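Local coordinates for protein exodeoxyribonuclease 10 (Escherichia coli, PDB 4FZX) that degrades single-stranded and double-stranded DNA from the 3' end, as a distributive magnesium-dependent exonuclease of the DEDDh (DnaQ) family active in DNA repair, at residues H35-P39 against V58-I64; A49-I53 against H132-A136; I68-S74 against L89-G94; W96-L102 against M161-T165. All coordinates share one frame; numbering follows the deposited sequence.

Interaction 1. Residues H35-P39 against V58-I64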
# COMPACT_ATOMS: atom_id res chain seq x y z
N HIS C 35 32.24 -23.56 -21.61
CA HIS C 35 33.42 -23.23 -22.37
C HIS C 35 34.25 -22.27 -21.54
O HIS C 35 33.71 -21.25 -21.04
CB HIS C 35 33.06 -22.54 -23.69
CG HIS C 35 32.29 -23.40 -24.63
ND1 HIS C 35 30.93 -23.59 -24.51
CD2 HIS C 35 32.69 -24.16 -25.68
CE1 HIS C 35 30.52 -24.40 -25.47
NE2 HIS C 35 31.56 -24.74 -26.20
N LEU C 36 35.56 -22.51 -21.50
CA LEU C 36 36.49 -21.45 -21.19
C LEU C 36 36.65 -20.55 -22.39
O LEU C 36 36.67 -21.02 -23.53
CB LEU C 36 37.85 -22.03 -20.78
CG LEU C 36 37.88 -22.63 -19.38
CD1 LEU C 36 38.94 -23.74 -19.28
CD2 LEU C 36 38.12 -21.52 -18.36
N VAL C 37 36.88 -19.27 -22.13
CA VAL C 37 36.78 -18.27 -23.16
C VAL C 37 37.95 -17.29 -23.04
O VAL C 37 38.32 -16.89 -21.93
CB VAL C 37 35.47 -17.46 -23.01
CG1 VAL C 37 35.47 -16.26 -23.97
CG2 VAL C 37 34.27 -18.36 -23.24
N ARG C 38 38.52 -16.92 -24.19
CA ARG C 38 39.54 -15.89 -24.23
C ARG C 38 38.92 -14.50 -24.12
O ARG C 38 38.12 -14.11 -24.94
CB ARG C 38 40.33 -16.01 -25.53
CG ARG C 38 41.58 -15.15 -25.58
CD ARG C 38 42.23 -15.33 -26.93
NE ARG C 38 43.42 -14.50 -27.10
CZ ARG C 38 44.10 -14.41 -28.23
NH1 ARG C 38 43.71 -15.09 -29.31
NH2 ARG C 38 45.18 -13.63 -28.31
N PRO C 39 39.29 -13.74 -23.08
CA PRO C 39 38.58 -12.49 -22.84
C PRO C 39 39.09 -11.35 -23.73
O PRO C 39 40.17 -11.44 -24.29
CB PRO C 39 38.92 -12.20 -21.37
CG PRO C 39 40.26 -12.80 -21.19
CD PRO C 39 40.29 -14.04 -22.04
N VAL C 58 43.25 -19.58 -20.31
CA VAL C 58 42.35 -19.11 -21.36
C VAL C 58 43.04 -18.53 -22.60
O VAL C 58 42.37 -18.13 -23.56
CB VAL C 58 41.26 -18.13 -20.82
CG1 VAL C 58 40.41 -18.81 -19.77
CG2 VAL C 58 41.89 -16.87 -20.26
N ALA C 59 44.38 -18.60 -22.61
CA ALA C 59 45.20 -17.92 -23.63
C ALA C 59 44.91 -18.36 -25.07
O ALA C 59 45.03 -17.56 -25.99
CB ALA C 59 46.69 -18.09 -23.31
N ASP C 60 44.58 -19.63 -25.25
CA ASP C 60 44.38 -20.21 -26.59
C ASP C 60 42.90 -20.58 -26.83
O ASP C 60 42.60 -21.45 -27.65
CB ASP C 60 45.24 -21.46 -26.72
CG ASP C 60 44.92 -22.49 -25.66
OD1 ASP C 60 44.44 -22.09 -24.56
OD2 ASP C 60 45.07 -23.70 -25.93
N LYS C 61 41.99 -19.96 -26.10
CA LYS C 61 40.60 -20.38 -26.15
C LYS C 61 39.86 -19.57 -27.20
O LYS C 61 40.36 -18.58 -27.69
CB LYS C 61 39.94 -20.23 -24.77
CG LYS C 61 40.45 -21.23 -23.75
CD LYS C 61 40.13 -22.65 -24.21
CE LYS C 61 40.49 -23.69 -23.18
NZ LYS C 61 41.95 -23.93 -23.19
N PRO C 62 38.65 -20.01 -27.56
CA PRO C 62 37.88 -19.21 -28.51
C PRO C 62 37.40 -17.88 -27.89
O PRO C 62 37.25 -17.79 -26.67
CB PRO C 62 36.68 -20.11 -28.85
CG PRO C 62 37.05 -21.48 -28.35
CD PRO C 62 38.04 -21.32 -27.26
N TRP C 63 37.18 -16.87 -28.74
CA TRP C 63 36.52 -15.62 -28.31
C TRP C 63 35.06 -15.88 -27.97
O TRP C 63 34.50 -16.89 -28.40
CB TRP C 63 36.60 -14.56 -29.40
CG TRP C 63 37.99 -14.28 -29.91
CD1 TRP C 63 38.49 -14.60 -31.15
CD2 TRP C 63 39.02 -13.54 -29.25
NE1 TRP C 63 39.77 -14.14 -31.28
CE2 TRP C 63 40.12 -13.47 -30.14
CE3 TRP C 63 39.13 -12.93 -27.99
CZ2 TRP C 63 41.32 -12.84 -29.80
CZ3 TRP C 63 40.32 -12.29 -27.66
CH2 TRP C 63 41.40 -12.23 -28.58
N ILE C 64 34.44 -14.99 -27.20
CA ILE C 64 33.04 -15.16 -26.81
C ILE C 64 32.11 -15.29 -28.03
O ILE C 64 31.20 -16.12 -28.04
CB ILE C 64 32.54 -14.05 -25.83
CG1 ILE C 64 31.12 -14.35 -25.34
CG2 ILE C 64 32.59 -12.65 -26.45
CD1 ILE C 64 30.96 -15.69 -24.66
O HOH W 1 35.89 -12.86 -25.63
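The end of edge strand 28-36 of the exonuclease sheet runs out here along a type I beta turn, Val58 to Lys61, and the chain that follows it. Arg38 and Trp63 lie side by side, pointing the same way, with the Arg38 chain extended from CG to NE along the indole. Arg38 CD sits over the six-membered ring of Trp63, 3.7 Å from its centroid. Beyond it the guanidinium is nearly parallel to the ring, with 14° between the planes, and Arg38 NH1 comes within 3.3 Å of Trp63 CZ2. The other face of the guanidinium meets Ala59 O. Pro39 O lies in the indole plane, at the ring edge. The backbones are joined by one direct bond, Arg38 N to Pro62 O at 2.9 Å. The donor stands above the carbonyl plane. A water adds a second link: it donates to Arg38 O and accepts from Ile64 N. The inner side is mostly apolar. Val58 CG1 meets Leu36 CD2 at 3.8 Å and Val58 CG2 meets Pro39 CD, while Val58 CB rests against Val37 O. The bent Lys61 chain crosses Leu36 CB with its CE, and its NZ has a salt bridge to Asp60 OD1, with a weak hydrogen bond. Behind the contact, Val37 and Ile64 both pack on Ile16 of strand 16-25, Leu36 and Val58 share Ile53, and Pro62 touches Val67 of helix 64-67.

Interaction 2. Residues A49-I53 against H132-A136. With nucleotides of chain A.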
# COMPACT_ATOMS: atom_id res chain seq x y z
N ALA C 49 40.77 -13.84 -8.14
CA ALA C 49 40.76 -14.36 -6.78
C ALA C 49 39.46 -15.08 -6.49
O ALA C 49 39.38 -15.93 -5.59
CB ALA C 49 40.98 -13.25 -5.76
N ILE C 50 38.42 -14.69 -7.23
CA ILE C 50 37.11 -15.30 -7.12
C ILE C 50 37.00 -16.58 -7.96
O ILE C 50 36.67 -17.64 -7.42
CB ILE C 50 35.99 -14.29 -7.49
CG1 ILE C 50 35.97 -13.13 -6.48
CG2 ILE C 50 34.64 -14.99 -7.53
CD1 ILE C 50 35.13 -11.92 -6.92
N HIS C 51 37.22 -16.49 -9.27
CA HIS C 51 36.97 -17.65 -10.14
C HIS C 51 38.20 -18.52 -10.37
O HIS C 51 38.08 -19.67 -10.78
CB HIS C 51 36.34 -17.23 -11.47
CG HIS C 51 37.14 -16.22 -12.23
ND1 HIS C 51 38.50 -16.33 -12.41
CD2 HIS C 51 36.78 -15.04 -12.79
CE1 HIS C 51 38.93 -15.29 -13.09
NE2 HIS C 51 37.90 -14.51 -13.37
N ARG C 52 39.38 -17.98 -10.06
CA ARG C 52 40.64 -18.71 -10.11
C ARG C 52 40.89 -19.28 -11.50
O ARG C 52 41.35 -20.42 -11.66
CB ARG C 52 40.67 -19.81 -9.06
CG ARG C 52 40.88 -19.29 -7.64
CD ARG C 52 40.77 -20.41 -6.64
NE ARG C 52 39.40 -20.62 -6.21
CZ ARG C 52 38.97 -21.73 -5.62
NH1 ARG C 52 39.79 -22.76 -5.45
NH2 ARG C 52 37.70 -21.82 -5.24
N ILE C 53 40.52 -18.49 -12.49
CA ILE C 53 40.89 -18.76 -13.85
C ILE C 53 42.01 -17.82 -14.22
O ILE C 53 41.86 -16.60 -14.12
CB ILE C 53 39.69 -18.56 -14.81
CG1 ILE C 53 38.54 -19.50 -14.41
CG2 ILE C 53 40.13 -18.78 -16.27
CD1 ILE C 53 37.17 -19.13 -14.95
N HIS C 132 34.65 -25.93 -8.79
CA HIS C 132 34.38 -25.33 -7.49
C HIS C 132 33.46 -24.14 -7.68
O HIS C 132 33.19 -23.73 -8.80
CB HIS C 132 35.69 -24.90 -6.79
CG HIS C 132 36.58 -24.04 -7.64
ND1 HIS C 132 36.30 -22.71 -7.91
CD2 HIS C 132 37.72 -24.32 -8.30
CE1 HIS C 132 37.22 -22.22 -8.72
NE2 HIS C 132 38.09 -23.18 -8.98
N HIS C 133 32.92 -23.66 -6.56
CA HIS C 133 32.14 -22.44 -6.52
C HIS C 133 32.84 -21.33 -7.31
O HIS C 133 34.06 -21.14 -7.22
CB HIS C 133 31.91 -22.04 -5.05
CG HIS C 133 31.02 -20.85 -4.86
ND1 HIS C 133 30.05 -20.48 -5.77
CD2 HIS C 133 30.92 -19.97 -3.83
CE1 HIS C 133 29.41 -19.41 -5.33
NE2 HIS C 133 29.90 -19.10 -4.14
N HIS C 134 32.08 -20.69 -8.19
CA HIS C 134 32.60 -19.62 -9.04
C HIS C 134 33.31 -20.14 -10.30
O HIS C 134 33.92 -19.37 -11.04
CB HIS C 134 33.54 -18.70 -8.26
CG HIS C 134 32.93 -18.14 -7.02
ND1 HIS C 134 31.89 -17.24 -7.04
CD2 HIS C 134 33.23 -18.33 -5.71
CE1 HIS C 134 31.57 -16.90 -5.81
NE2 HIS C 134 32.38 -17.54 -4.98
N ARG C 135 33.16 -21.43 -10.58
CA ARG C 135 33.35 -21.90 -11.94
C ARG C 135 31.98 -22.04 -12.58
O ARG C 135 31.04 -22.50 -11.94
CB ARG C 135 34.13 -23.21 -11.97
CG ARG C 135 35.61 -23.08 -11.50
CD ARG C 135 36.47 -22.24 -12.46
NE ARG C 135 36.48 -22.79 -13.82
CZ ARG C 135 37.27 -23.77 -14.24
NH1 ARG C 135 38.21 -24.27 -13.44
NH2 ARG C 135 37.16 -24.23 -15.48
N ALA C 136 31.86 -21.57 -13.82
CA ALA C 136 30.56 -21.33 -14.40
C ALA C 136 29.60 -22.51 -14.31
O ALA C 136 28.47 -22.34 -13.88
CB ALA C 136 30.70 -20.85 -15.85
P DG A 17 29.07 -13.98 -10.03
OP1 DG A 17 28.96 -15.24 -10.81
OP2 DG A 17 29.11 -14.07 -8.56
O5' DG A 17 30.32 -13.15 -10.53
C5' DG A 17 30.53 -12.98 -11.92
C4' DG A 17 31.91 -12.44 -12.22
O4' DG A 17 31.96 -11.07 -11.80
C3' DG A 17 33.08 -13.12 -11.52
O3' DG A 17 33.51 -14.21 -12.31
C2' DG A 17 34.14 -12.01 -11.50
C1' DG A 17 33.27 -10.76 -11.38
N9 DG A 17 33.13 -10.30 -10.02
C8 DG A 17 32.19 -10.72 -9.12
N7 DG A 17 32.29 -10.13 -7.97
C5 DG A 17 33.36 -9.25 -8.15
C6 DG A 17 33.92 -8.34 -7.24
O6 DG A 17 33.55 -8.12 -6.08
N1 DG A 17 35.00 -7.65 -7.80
C2 DG A 17 35.46 -7.83 -9.10
N2 DG A 17 36.52 -7.08 -9.48
N3 DG A 17 34.94 -8.70 -9.96
C4 DG A 17 33.90 -9.36 -9.40
O HOH W 2 39.83 -22.91 -11.20
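Arg52 and His132 stack flat on each other, their planes 18° apart. The Arg52 chain runs on from CB to CD with chi2 extended; the turn at chi3 (-88°) lays the guanidinium over the imidazole. Arg52 NE and CZ lie nearest His132 CE1, and NH1 is on the NE2 and CD2 side. Arg52 NH2 comes to 3.1 Å from His132 ND1, over the ring face, at a poor angle for a hydrogen bond. His132 ND1 instead donates in its ring plane to His133 O at 2.8 Å, which fixes the ring's rotation. Arg135 CG covers the opposite face, and His51 O lies at the edge. A water joins His132 NE2, Arg52 O and Arg135 NH1. Nearer the DNA, Ile50 CG2 sits over one face of the His134 ring, 3.7 Å from its centroid. Ile50 CD1 is 3.4 Å from C5 of DG17 of chain A, while His51 CD2 faces the O3' of that nucleotide. Arg135 NH2 is salt-bridged to Glu18. His133 ND1 and His134 N both bond to Asp139, a sodium ligand with Asp6 and Glu8. The type II turn from His132 to Arg135 belongs to the DEDDh active site, where it meets the end of helix 45-51 beside DG17.

Interaction 3. Residues I68-S74 against L89-G94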
# COMPACT_ATOMS: atom_id res chain seq x y z
N ILE C 68 29.39 -18.25 -28.22
CA ILE C 68 28.03 -17.88 -27.83
C ILE C 68 26.90 -18.57 -28.63
O ILE C 68 25.88 -18.94 -28.05
CB ILE C 68 27.82 -16.35 -27.70
CG1 ILE C 68 26.64 -16.04 -26.78
CG2 ILE C 68 27.64 -15.70 -29.06
CD1 ILE C 68 26.80 -16.60 -25.37
N PRO C 69 27.13 -18.83 -29.93
CA PRO C 69 26.02 -19.43 -30.69
C PRO C 69 25.59 -20.81 -30.19
O PRO C 69 24.43 -21.17 -30.35
CB PRO C 69 26.56 -19.51 -32.13
CG PRO C 69 27.66 -18.46 -32.16
CD PRO C 69 28.28 -18.54 -30.80
N HIS C 70 26.46 -21.51 -29.48
CA HIS C 70 26.13 -22.83 -28.92
C HIS C 70 25.09 -22.76 -27.82
O HIS C 70 24.44 -23.76 -27.50
CB HIS C 70 27.38 -23.52 -28.39
CG HIS C 70 28.42 -23.75 -29.43
ND1 HIS C 70 29.73 -23.35 -29.28
CD2 HIS C 70 28.34 -24.32 -30.66
CE1 HIS C 70 30.41 -23.66 -30.36
NE2 HIS C 70 29.60 -24.25 -31.22
N TYR C 71 24.90 -21.57 -27.29
CA TYR C 71 23.94 -21.32 -26.21
C TYR C 71 22.60 -20.80 -26.72
O TYR C 71 21.62 -20.73 -25.94
CB TYR C 71 24.56 -20.36 -25.18
CG TYR C 71 25.78 -20.97 -24.50
CD1 TYR C 71 25.65 -21.71 -23.33
CD2 TYR C 71 27.03 -20.93 -25.12
CE1 TYR C 71 26.76 -22.35 -22.75
CE2 TYR C 71 28.14 -21.57 -24.56
CZ TYR C 71 28.00 -22.27 -23.36
OH TYR C 71 29.09 -22.90 -22.81
N TYR C 72 22.52 -20.49 -28.02
CA TYR C 72 21.22 -20.19 -28.66
C TYR C 72 20.27 -21.38 -28.56
O TYR C 72 20.70 -22.52 -28.35
CB TYR C 72 21.38 -19.79 -30.13
CG TYR C 72 22.19 -18.53 -30.36
CD1 TYR C 72 22.35 -17.59 -29.36
CD2 TYR C 72 22.78 -18.28 -31.59
CE1 TYR C 72 23.14 -16.47 -29.54
CE2 TYR C 72 23.55 -17.14 -31.80
CZ TYR C 72 23.74 -16.24 -30.76
OH TYR C 72 24.48 -15.10 -30.96
N GLY C 73 18.98 -21.11 -28.68
CA GLY C 73 17.99 -22.19 -28.85
C GLY C 73 17.00 -22.33 -27.70
O GLY C 73 16.39 -23.40 -27.55
N SER C 74 16.88 -21.29 -26.87
CA SER C 74 15.95 -21.32 -25.73
C SER C 74 15.05 -20.08 -25.76
O SER C 74 15.49 -18.98 -26.12
CB SER C 74 16.74 -21.37 -24.42
OG SER C 74 15.91 -21.64 -23.29
N LEU C 89 27.25 -10.29 -21.68
CA LEU C 89 27.17 -11.22 -22.79
C LEU C 89 26.69 -10.49 -24.05
O LEU C 89 25.99 -9.48 -23.96
CB LEU C 89 26.17 -12.33 -22.45
CG LEU C 89 26.63 -13.71 -21.95
CD1 LEU C 89 28.08 -13.78 -21.54
CD2 LEU C 89 25.71 -14.24 -20.85
N PRO C 90 27.01 -11.04 -25.24
CA PRO C 90 26.32 -10.63 -26.49
C PRO C 90 24.82 -10.86 -26.38
O PRO C 90 24.38 -11.69 -25.58
CB PRO C 90 26.91 -11.57 -27.55
CG PRO C 90 28.12 -12.23 -26.91
CD PRO C 90 27.82 -12.26 -25.44
N GLU C 91 24.05 -10.13 -27.17
CA GLU C 91 22.59 -10.24 -27.14
C GLU C 91 22.12 -11.69 -27.28
O GLU C 91 22.55 -12.39 -28.18
CB GLU C 91 21.95 -9.37 -28.23
CG GLU C 91 20.42 -9.39 -28.21
CD GLU C 91 19.80 -8.39 -29.20
OE1 GLU C 91 19.01 -8.82 -30.07
OE2 GLU C 91 20.11 -7.18 -29.09
N MSE C 92 21.22 -12.12 -26.40
CA MSE C 92 20.66 -13.48 -26.44
C MSE C 92 19.25 -13.46 -27.04
O MSE C 92 18.53 -12.46 -26.92
CB MSE C 92 20.63 -14.10 -25.04
CG MSE C 92 21.99 -14.15 -24.34
SE MSE C 92 23.29 -15.16 -25.37
CE MSE C 92 22.51 -16.93 -25.20
N PRO C 93 18.84 -14.58 -27.69
CA PRO C 93 17.59 -14.65 -28.45
C PRO C 93 16.32 -14.84 -27.62
O PRO C 93 15.25 -14.98 -28.19
CB PRO C 93 17.80 -15.89 -29.34
CG PRO C 93 18.79 -16.71 -28.62
CD PRO C 93 19.72 -15.72 -27.99
N GLY C 94 16.43 -14.90 -26.31
CA GLY C 94 15.26 -15.27 -25.50
C GLY C 94 14.80 -14.18 -24.57
O GLY C 94 15.04 -13.00 -24.81
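The Tyr72 and Pro93 side chains cross at about a right angle; Pro93 CD is 3.5 Å from Tyr72 CD1, meeting the ring obliquely. Pro69 CA and Ile68 O lie over one face of this ring, and Met92 CE is at its edge. The Tyr71 ring has Ile68 O at its edge, in plane. The end of this ring leads away, to a hydroxyl bond with His35, and Tyr71 CB lies 4.0 Å from Met92 CE. Met92 is a selenomethionine whose chain bends at chi2 and chi3. The bend brings Met92 SE to 3.7 Å from Ile68 CG1, and the two side chains meet tip to tip. Ile68 CG1 is anti to the backbone N (chi1 -157°), which sets it between Met92 and Pro90; Pro90 CG is 4.1 Å from it. A serine here would remove the branches that fill this spot and would probably leave Met92 SE and Pro90 CG without their apolar partner. Ser74 O lies against Gly94 CA at 3.8 Å. Met92 and Pro93 also pack on Tyr77 of strand 76-79. The loops are thus joined by carbon and selenium surfaces, and polar groups bond elsewhere: Tyr71 O with Arg3 and Tyr77, Ser74 OG with Trp76 O.

Interaction 4. Residues W96-L102 against M161-T165. With nucleotides of chain A.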
# COMPACT_ATOMS: atom_id res chain seq x y z
N TRP C 96 14.74 -13.04 -20.33
CA TRP C 96 15.53 -13.28 -19.15
C TRP C 96 14.67 -13.48 -17.91
O TRP C 96 13.64 -12.80 -17.73
CB TRP C 96 16.53 -12.15 -18.91
CG TRP C 96 17.69 -12.19 -19.83
CD1 TRP C 96 17.82 -11.51 -21.01
CD2 TRP C 96 18.92 -12.93 -19.66
NE1 TRP C 96 19.05 -11.77 -21.58
CE2 TRP C 96 19.73 -12.66 -20.78
CE3 TRP C 96 19.40 -13.79 -18.66
CZ2 TRP C 96 21.00 -13.21 -20.93
CZ3 TRP C 96 20.66 -14.36 -18.83
CH2 TRP C 96 21.45 -14.05 -19.93
N ILE C 97 15.09 -14.42 -17.08
CA ILE C 97 14.52 -14.60 -15.76
C ILE C 97 15.62 -14.46 -14.71
O ILE C 97 16.72 -15.00 -14.88
CB ILE C 97 13.82 -15.95 -15.65
CG1 ILE C 97 12.52 -15.94 -16.47
CG2 ILE C 97 13.54 -16.31 -14.20
CD1 ILE C 97 11.97 -17.33 -16.79
N CYS C 98 15.36 -13.66 -13.69
CA CYS C 98 16.34 -13.45 -12.63
C CYS C 98 15.94 -14.17 -11.34
O CYS C 98 14.92 -13.87 -10.76
CB CYS C 98 16.51 -11.95 -12.36
SG CYS C 98 17.79 -11.61 -11.15
N THR C 99 16.75 -15.14 -10.91
CA THR C 99 16.45 -15.86 -9.68
C THR C 99 16.67 -15.02 -8.43
O THR C 99 16.12 -15.31 -7.37
CB THR C 99 17.22 -17.17 -9.55
OG1 THR C 99 18.61 -16.96 -9.81
CG2 THR C 99 16.65 -18.22 -10.50
N MSE C 100 17.42 -13.94 -8.57
CA MSE C 100 17.62 -13.02 -7.46
C MSE C 100 16.36 -12.24 -7.17
O MSE C 100 15.91 -12.17 -6.03
CB MSE C 100 18.77 -12.06 -7.75
CG MSE C 100 19.15 -11.21 -6.56
SE MSE C 100 20.42 -9.80 -7.03
CE MSE C 100 22.00 -10.92 -7.06
N LYS C 101 15.80 -11.64 -8.20
CA LYS C 101 14.53 -10.96 -8.07
C LYS C 101 13.48 -11.94 -7.57
O LYS C 101 12.65 -11.58 -6.75
CB LYS C 101 14.10 -10.36 -9.41
CG LYS C 101 14.89 -9.13 -9.80
CD LYS C 101 14.62 -8.72 -11.23
CE LYS C 101 14.91 -7.24 -11.44
NZ LYS C 101 13.76 -6.38 -11.04
N LEU C 102 13.49 -13.15 -8.11
CA LEU C 102 12.49 -14.13 -7.69
C LEU C 102 12.62 -14.46 -6.20
O LEU C 102 11.62 -14.50 -5.48
CB LEU C 102 12.58 -15.40 -8.54
CG LEU C 102 12.25 -15.25 -10.03
CD1 LEU C 102 12.39 -16.58 -10.76
CD2 LEU C 102 10.86 -14.67 -10.22
N MSE C 161 7.34 -15.65 -14.00
CA MSE C 161 8.68 -15.38 -13.51
C MSE C 161 9.36 -14.28 -14.32
O MSE C 161 10.07 -13.44 -13.77
CB MSE C 161 9.53 -16.66 -13.52
CG MSE C 161 9.13 -17.64 -12.45
SE MSE C 161 10.35 -19.13 -12.28
CE MSE C 161 9.70 -20.23 -13.80
N ALA C 162 9.15 -14.33 -15.64
CA ALA C 162 9.62 -13.28 -16.54
C ALA C 162 8.96 -11.94 -16.22
O ALA C 162 9.62 -10.90 -16.27
CB ALA C 162 9.34 -13.67 -17.99
N ASP C 163 7.68 -11.98 -15.86
CA ASP C 163 6.94 -10.78 -15.51
C ASP C 163 7.47 -10.14 -14.24
O ASP C 163 7.72 -8.94 -14.19
CB ASP C 163 5.44 -11.07 -15.36
CG ASP C 163 4.78 -11.49 -16.67
OD1 ASP C 163 5.27 -11.09 -17.76
OD2 ASP C 163 3.74 -12.18 -16.61
N ILE C 164 7.58 -10.95 -13.18
CA ILE C 164 8.25 -10.53 -11.95
C ILE C 164 9.67 -9.98 -12.22
O ILE C 164 10.08 -9.00 -11.60
CB ILE C 164 8.33 -11.72 -10.94
CG1 ILE C 164 6.93 -12.13 -10.49
CG2 ILE C 164 9.23 -11.38 -9.76
CD1 ILE C 164 6.90 -13.35 -9.59
N THR C 165 10.43 -10.64 -13.10
CA THR C 165 11.77 -10.16 -13.46
C THR C 165 11.71 -8.74 -14.06
O THR C 165 12.62 -7.92 -13.85
CB THR C 165 12.49 -11.12 -14.45
OG1 THR C 165 12.76 -12.37 -13.81
CG2 THR C 165 13.81 -10.52 -14.93
P DG A 15 24.94 -8.93 -0.97
OP1 DG A 15 24.60 -10.13 -0.20
OP2 DG A 15 26.27 -8.32 -0.80
O5' DG A 15 24.73 -9.27 -2.52
C5' DG A 15 23.55 -9.93 -2.94
C4' DG A 15 23.43 -9.88 -4.45
O4' DG A 15 23.13 -8.53 -4.90
C3' DG A 15 24.68 -10.29 -5.20
O3' DG A 15 24.61 -11.68 -5.45
C2' DG A 15 24.57 -9.51 -6.50
C1' DG A 15 23.82 -8.24 -6.09
N9 DG A 15 24.72 -7.14 -5.79
C8 DG A 15 25.56 -7.05 -4.71
N7 DG A 15 26.22 -5.93 -4.67
C5 DG A 15 25.77 -5.22 -5.78
C6 DG A 15 26.15 -3.95 -6.24
O6 DG A 15 26.97 -3.17 -5.71
N1 DG A 15 25.48 -3.59 -7.42
C2 DG A 15 24.55 -4.40 -8.05
N2 DG A 15 24.02 -3.92 -9.20
N3 DG A 15 24.20 -5.62 -7.62
C4 DG A 15 24.85 -5.95 -6.48
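The last turn of helix 158-165 lies across edge strand 95-98 where that strand passes into helix 99-106. The axes of strand 96-98 and helix 161-165 cross at 75°, 7.1 Å apart. Thr165 makes the polar link. Its OG1 accepts from Cys98 N at 2.9 Å, in an almost straight bond (172°), and itself donates to Met161 O. That carbonyl also takes Thr165 N, from the opposite face of its plane. With chi1 at -66° OG1 is beside its own backbone N, and Thr165 CG2 is left to meet Trp96 O at 3.6 Å. A valine in its place would keep the methyl but would probably leave Cys98 N without its acceptor. Cys98 is the N-cap of the next helix, its SG accepting from Lys101 N. Lys101 NZ gives Thr165 O a weak bond; its stronger partner is a phosphate of the bound DNA. Leu102 crosses its two apolar partners at about a right angle: its CD1 touches the selenium of Met161, a selenomethionine, at 3.6 Å, and its CD2 touches Ile164 CG2. Ile97 CG1 packs against Ala162. Deeper in, Met161 and Leu102 both meet helix 136-154, and Ile97 pairs with strand 76-79.

Interactions 1 and 4 lie at the two outermost strands of one sheet, their centres 29 Å apart on opposite sides of the chain's centre. All four contacts are partly buried. Interaction 1 mixes an exposed arginine lying along a tryptophan with a mostly apolar inner side, and interaction 3 is almost wholly apolar. These two touch through His35 and Tyr71. Interactions 1 and 2 share a hydrophobic seam, with Val58 and Leu36 on Ile53. Interaction 2 is rich in histidines and arginines, beside the metal site and DNA. Interaction 4 reaches DNA through Lys101, and its segment 96-102 follows closely on segment 89-94 of interaction 3.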